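Long-range contacts in putative NAD(P)H-flavin oxidoreductase (Neisseria meningitidis serogroup A / serotype 4A, PDB 6WT2), which probably reduces nitro compounds, chloramphenicol among them, with NADH or NADPH through a bound FMN: residues A[63-68]-A[184-189]; A[171-176]-A[194-199]. One frame throughout, in Å; residues are numbered along the deposited sequence.

Interaction 1 of 2, residues A[63-68]-A[184-189]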
# COMPACT_ATOMS: atom_id res chain seq x y z
N PRO A 63 7.55 -12.39 -23.68
CA PRO A 63 7.84 -13.69 -23.06
C PRO A 63 9.34 -14.00 -22.94
O PRO A 63 9.70 -14.86 -22.12
CB PRO A 63 7.11 -14.68 -23.98
CG PRO A 63 7.07 -13.97 -25.32
CD PRO A 63 6.83 -12.53 -24.96
N GLU A 64 10.21 -13.35 -23.73
CA GLU A 64 11.65 -13.52 -23.51
C GLU A 64 12.05 -13.01 -22.13
O GLU A 64 12.87 -13.63 -21.44
CB GLU A 64 12.47 -12.79 -24.58
CG GLU A 64 13.99 -12.99 -24.38
CD GLU A 64 14.86 -12.02 -25.18
OE1 GLU A 64 14.34 -10.98 -25.66
OE2 GLU A 64 16.07 -12.30 -25.35
N ILE A 65 11.48 -11.88 -21.72
CA ILE A 65 11.79 -11.36 -20.41
C ILE A 65 11.16 -12.24 -19.34
O ILE A 65 11.81 -12.58 -18.35
CB ILE A 65 11.32 -9.89 -20.30
CG1 ILE A 65 12.02 -9.04 -21.34
CG2 ILE A 65 11.60 -9.35 -18.89
CD1 ILE A 65 11.63 -7.56 -21.24
N ARG A 66 9.91 -12.65 -19.54
CA ARG A 66 9.27 -13.52 -18.55
C ARG A 66 10.07 -14.80 -18.34
O ARG A 66 10.26 -15.24 -17.20
CB ARG A 66 7.85 -13.86 -18.98
CG ARG A 66 6.88 -12.70 -18.88
CD ARG A 66 5.47 -13.20 -19.12
NE ARG A 66 4.50 -12.10 -19.17
CZ ARG A 66 3.19 -12.29 -19.11
NH1 ARG A 66 2.71 -13.52 -18.99
NH2 ARG A 66 2.37 -11.25 -19.16
N GLN A 67 10.56 -15.41 -19.42
CA GLN A 67 11.36 -16.62 -19.28
C GLN A 67 12.69 -16.33 -18.61
O GLN A 67 13.22 -17.19 -17.90
CB GLN A 67 11.57 -17.27 -20.64
CG GLN A 67 10.31 -17.84 -21.23
CD GLN A 67 9.88 -19.12 -20.54
OE1 GLN A 67 8.69 -19.36 -20.36
NE2 GLN A 67 10.85 -19.95 -20.18
N ALA A 68 13.23 -15.12 -18.80
CA ALA A 68 14.51 -14.78 -18.20
C ALA A 68 14.42 -14.63 -16.68
O ALA A 68 15.40 -14.90 -15.97
CB ALA A 68 15.06 -13.49 -18.81
N GLY A 184 19.82 -4.40 -16.26
CA GLY A 184 21.10 -4.64 -16.88
C GLY A 184 20.97 -5.35 -18.21
O GLY A 184 21.51 -4.91 -19.22
N GLN A 185 20.23 -6.46 -18.22
CA GLN A 185 20.13 -7.29 -19.42
C GLN A 185 19.21 -6.66 -20.46
O GLN A 185 19.52 -6.71 -21.65
CB GLN A 185 19.64 -8.69 -19.04
CG GLN A 185 19.52 -9.65 -20.22
CD GLN A 185 19.18 -11.07 -19.80
OE1 GLN A 185 19.29 -11.42 -18.62
NE2 GLN A 185 18.78 -11.88 -20.76
N PHE A 186 18.09 -6.06 -20.05
CA PHE A 186 17.12 -5.53 -21.00
C PHE A 186 17.02 -4.01 -21.00
O PHE A 186 16.23 -3.46 -21.77
CB PHE A 186 15.74 -6.17 -20.74
CG PHE A 186 15.70 -7.65 -21.03
CD1 PHE A 186 15.69 -8.11 -22.34
CD2 PHE A 186 15.72 -8.58 -19.99
CE1 PHE A 186 15.67 -9.46 -22.62
CE2 PHE A 186 15.70 -9.95 -20.26
CZ PHE A 186 15.68 -10.39 -21.58
N GLY A 187 17.81 -3.33 -20.17
CA GLY A 187 17.91 -1.88 -20.25
C GLY A 187 16.60 -1.14 -20.11
O GLY A 187 16.39 -0.12 -20.77
N LEU A 188 15.72 -1.63 -19.24
CA LEU A 188 14.38 -1.05 -19.12
C LEU A 188 14.37 0.20 -18.24
O LEU A 188 13.48 1.05 -18.40
CB LEU A 188 13.40 -2.07 -18.55
CG LEU A 188 13.26 -3.37 -19.37
CD1 LEU A 188 12.27 -4.30 -18.70
CD2 LEU A 188 12.86 -3.07 -20.80
N PHE A 189 15.32 0.33 -17.32
CA PHE A 189 15.38 1.51 -16.46
C PHE A 189 16.80 1.69 -15.95
O PHE A 189 17.62 0.77 -15.98
CB PHE A 189 14.38 1.42 -15.30
CG PHE A 189 14.62 0.26 -14.35
CD1 PHE A 189 15.45 0.41 -13.24
CD2 PHE A 189 13.99 -0.95 -14.55
CE1 PHE A 189 15.67 -0.64 -12.37
CE2 PHE A 189 14.20 -2.01 -13.68
CZ PHE A 189 15.04 -1.86 -12.58
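Two helices of the nitroreductase fold meet here near the protein surface: the short helix 63-69, which follows strand 55-59, and the C-terminal end of helix 175-185, with the turn that leads out of it. Gly187, at positive phi, is the residue where the chain leaves helical geometry, and Phe186 just before it supplies the side chain at the middle of the contact. Its CG lies anti to the carbonyl carbon (chi1 -67°), which sends the ring across to helix 63-69. Ile65 takes one face. Its CG1 sits almost exactly on the ring normal, 3.7 Å from the centroid of Phe186, a CH-pi contact. The other face is covered toward its rim by CG of the preceding residue, Gln185. Around the edge, Ala68 CB approaches Phe186 CE2 at 3.9 Å, while the carboxylate of Glu64 comes up to CE1 of the same ring, with OE1 at 3.6 Å. Glu64 gets there with CG anti to its backbone N and an extended chain, and its carboxylate plane stands 78° from that of the ring. Beyond the ring, Ile65 CD1 and Leu188 CD1 meet tip to tip at 4.2 Å, and Ala224 of the second subunit packs on both residues. Leu182 of helix 175-185 touches Ile65, and Val181 touches Ala68 and Phe186. No hydrogen bond crosses between the two segments, so the join rests on dispersion and on the CH-pi contact; the carboxylate at the ring's electropositive edge may add a weak electrostatic attraction.

Interaction 2 of 2, residues A[171-176]-A[194-199]. With FMN (flavin mononucleotide), chain G; NIO (nicotinic acid), chain H.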
# COMPACT_ATOMS: atom_id res chain seq x y z
N GLU A 171 5.94 -10.89 -4.09
CA GLU A 171 7.27 -10.58 -3.58
C GLU A 171 8.23 -11.75 -3.73
O GLU A 171 9.42 -11.60 -3.43
CB GLU A 171 7.21 -10.20 -2.08
CG GLU A 171 6.77 -8.77 -1.80
CD GLU A 171 6.54 -8.55 -0.30
OE1 GLU A 171 6.73 -9.51 0.47
OE2 GLU A 171 6.18 -7.43 0.11
N GLY A 172 7.74 -12.90 -4.18
CA GLY A 172 8.55 -14.11 -4.18
C GLY A 172 9.53 -14.20 -5.33
O GLY A 172 9.38 -15.04 -6.23
N PHE A 173 10.54 -13.35 -5.32
CA PHE A 173 11.59 -13.41 -6.32
C PHE A 173 12.87 -12.84 -5.72
O PHE A 173 12.83 -12.10 -4.74
CB PHE A 173 11.20 -12.66 -7.58
CG PHE A 173 10.75 -11.24 -7.34
CD1 PHE A 173 11.68 -10.20 -7.29
CD2 PHE A 173 9.41 -10.93 -7.20
CE1 PHE A 173 11.28 -8.90 -7.09
CE2 PHE A 173 8.99 -9.63 -7.01
CZ PHE A 173 9.93 -8.60 -6.94
N ASN A 174 13.99 -13.20 -6.33
CA ASN A 174 15.25 -12.61 -5.91
C ASN A 174 15.32 -11.17 -6.39
O ASN A 174 15.30 -10.90 -7.60
CB ASN A 174 16.44 -13.42 -6.43
CG ASN A 174 17.76 -12.93 -5.87
OD1 ASN A 174 18.33 -11.95 -6.36
ND2 ASN A 174 18.24 -13.59 -4.83
N TYR A 175 15.37 -10.23 -5.45
CA TYR A 175 15.25 -8.82 -5.83
C TYR A 175 16.48 -8.33 -6.58
O TYR A 175 16.36 -7.55 -7.53
CB TYR A 175 15.00 -7.97 -4.59
CG TYR A 175 13.54 -7.79 -4.29
CD1 TYR A 175 12.94 -6.54 -4.39
CD2 TYR A 175 12.74 -8.88 -3.92
CE1 TYR A 175 11.59 -6.36 -4.11
CE2 TYR A 175 11.38 -8.71 -3.64
CZ TYR A 175 10.82 -7.45 -3.72
OH TYR A 175 9.48 -7.27 -3.46
N ALA A 176 17.67 -8.78 -6.17
CA ALA A 176 18.89 -8.38 -6.87
C ALA A 176 18.92 -8.93 -8.30
O ALA A 176 19.35 -8.24 -9.23
CB ALA A 176 20.11 -8.84 -6.09
N TRP A 194 16.09 4.09 -9.98
CA TRP A 194 14.90 3.31 -9.65
C TRP A 194 15.30 1.94 -9.12
O TRP A 194 16.34 1.40 -9.51
CB TRP A 194 14.00 3.14 -10.89
CG TRP A 194 13.49 4.45 -11.44
CD1 TRP A 194 14.06 5.21 -12.42
CD2 TRP A 194 12.31 5.14 -11.03
NE1 TRP A 194 13.31 6.34 -12.64
CE2 TRP A 194 12.23 6.32 -11.80
CE3 TRP A 194 11.32 4.89 -10.07
CZ2 TRP A 194 11.19 7.24 -11.65
CZ3 TRP A 194 10.29 5.79 -9.93
CH2 TRP A 194 10.24 6.95 -10.71
N GLY A 195 14.47 1.39 -8.23
CA GLY A 195 14.70 0.05 -7.72
C GLY A 195 13.42 -0.75 -7.70
O GLY A 195 12.32 -0.20 -7.62
N VAL A 196 13.57 -2.07 -7.76
CA VAL A 196 12.39 -2.94 -7.77
C VAL A 196 11.75 -2.98 -6.39
O VAL A 196 12.42 -3.13 -5.37
CB VAL A 196 12.77 -4.34 -8.27
CG1 VAL A 196 11.63 -5.31 -8.00
CG2 VAL A 196 13.12 -4.28 -9.78
N SER A 197 10.43 -2.83 -6.37
CA SER A 197 9.63 -2.72 -5.16
C SER A 197 8.79 -3.95 -4.87
O SER A 197 8.85 -4.52 -3.77
CB SER A 197 8.71 -1.49 -5.26
OG SER A 197 7.87 -1.43 -4.13
N VAL A 198 7.99 -4.37 -5.86
CA VAL A 198 6.99 -5.44 -5.73
C VAL A 198 6.49 -5.74 -7.14
O VAL A 198 6.73 -4.96 -8.07
CB VAL A 198 5.85 -5.01 -4.78
CG1 VAL A 198 5.05 -3.87 -5.42
CG2 VAL A 198 4.95 -6.21 -4.36
N ALA A 199 5.81 -6.87 -7.33
CA ALA A 199 5.23 -7.22 -8.62
C ALA A 199 3.78 -7.65 -8.42
O ALA A 199 3.33 -7.89 -7.30
CB ALA A 199 6.03 -8.32 -9.33
N1 FMN G . 1.40 -15.10 -3.36
C2 FMN G . 2.22 -15.95 -4.04
O2 FMN G . 1.76 -17.06 -4.39
N3 FMN G . 3.48 -15.63 -4.37
C4 FMN G . 4.05 -14.48 -3.99
O4 FMN G . 5.20 -14.15 -4.36
C4A FMN G . 3.23 -13.52 -3.23
N5 FMN G . 3.78 -12.39 -2.74
C5A FMN G . 2.99 -11.46 -2.13
C6 FMN G . 3.49 -10.17 -1.93
C7 FMN G . 2.68 -9.23 -1.30
C7M FMN G . 3.20 -7.83 -1.06
C8 FMN G . 1.29 -9.58 -0.91
C8M FMN G . 0.40 -8.51 -0.33
C9 FMN G . 0.78 -10.84 -1.18
C9A FMN G . 1.56 -11.78 -1.84
N10 FMN G . 1.04 -13.05 -2.16
C10 FMN G . 1.88 -13.96 -2.82
C1' FMN G . -0.35 -13.39 -1.86
C2' FMN G . -0.57 -13.76 -0.38
O2' FMN G . -0.06 -15.08 -0.08
C3' FMN G . -2.06 -13.61 -0.10
O3' FMN G . -2.42 -12.22 -0.28
C4' FMN G . -2.52 -14.03 1.30
O4' FMN G . -2.17 -15.39 1.54
C5' FMN G . -4.02 -13.84 1.45
O5' FMN G . -4.73 -14.60 0.48
P FMN G . -5.78 -13.82 -0.47
O1P FMN G . -4.92 -12.69 -1.00
O2P FMN G . -6.25 -14.77 -1.53
O3P FMN G . -6.88 -13.29 0.39
N NIO H . 6.58 -16.20 -1.59
C1 NIO H . 5.29 -16.44 -1.30
C2 NIO H . 4.56 -15.51 -0.59
C3 NIO H . 5.14 -14.32 -0.18
C4 NIO H . 6.47 -14.10 -0.48
C5 NIO H . 7.17 -15.06 -1.19
C6 NIO H . 3.12 -15.78 -0.27
O1 NIO H . 2.45 -14.84 0.17
O2 NIO H . 2.65 -16.91 -0.46
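Tyr175, Val196 and Phe173 carry most of the buried surface where the loop after strand 166-170 and the start of the next helix pack against strand 194-203, an inner strand of the sheet. Tyr175, in the first turn of helix 175-185, reaches along the strand with its phenol, and OH donates a hydrogen bond of 2.8 Å to Ser197 O. The donor stands 44° out of the carbonyl plane, with a C=O...O angle of 124°, so the bond does not follow a lone pair. Val196 O and Ser197 O both lie at the edge of the tyrosine ring. Over the centre of one face of that ring stands Phe173 CE1, 3.4 Å above the plane, so Phe173 covers that face of the tyrosine while both rings touch the strand. Phe173 holds CG in the crowded position between backbone N and carbonyl carbon. From there its edge meets Val196 tip to tip, CE1 to CG1 at 3.7 Å, and CE2 touches Ala199 CB at 4.0 Å. Met178 of the helix packs on both Phe173 and Val196.

At the start of the loop the backbone turns to the flavin. Glu171 N donates to FMN N5 at 3.0 Å in a fairly straight bond (158°), and Gly172 N donates to FMN O4 at 2.8 Å. The Glu171 carboxylate is held by Tyr150 and by Ser49, Trp144 and Gln148 of the second subunit, while Gly172 CA lies 3.4 Å from C5 of nicotinic acid. Backbone amides directed at N5 and O4, with residues of both subunits around the isoalloxazine, are characteristic of the FMN site of dimeric nitroreductases; here an inverse gamma turn centred on Gly172, closed by Phe173 N to Glu171 O, carries both amides.

In the fold
Helix 175-185 ties the two contacts together: interaction 2 holds its N-terminal start, where Asn174 is the N-cap, and interaction 1 lies at its C-terminal end, with the centres 14 Å apart. They also touch directly, because Phe189 CE1 packs 3.6 Å from Trp194 O and Phe189 CZ lies 4.2 Å from Val196 CG2. Along the chain the segments alternate. Interaction 2 is buried, its centre about 11 Å from the centre of the chain, and reaches the FMN and nicotinic acid; interaction 1 sits on the surface, its centre about 19 Å from that of the chain and away from both ligands. Both touch the second subunit, interaction 1 through its Ala224 and interaction 2 beside the flavin pocket.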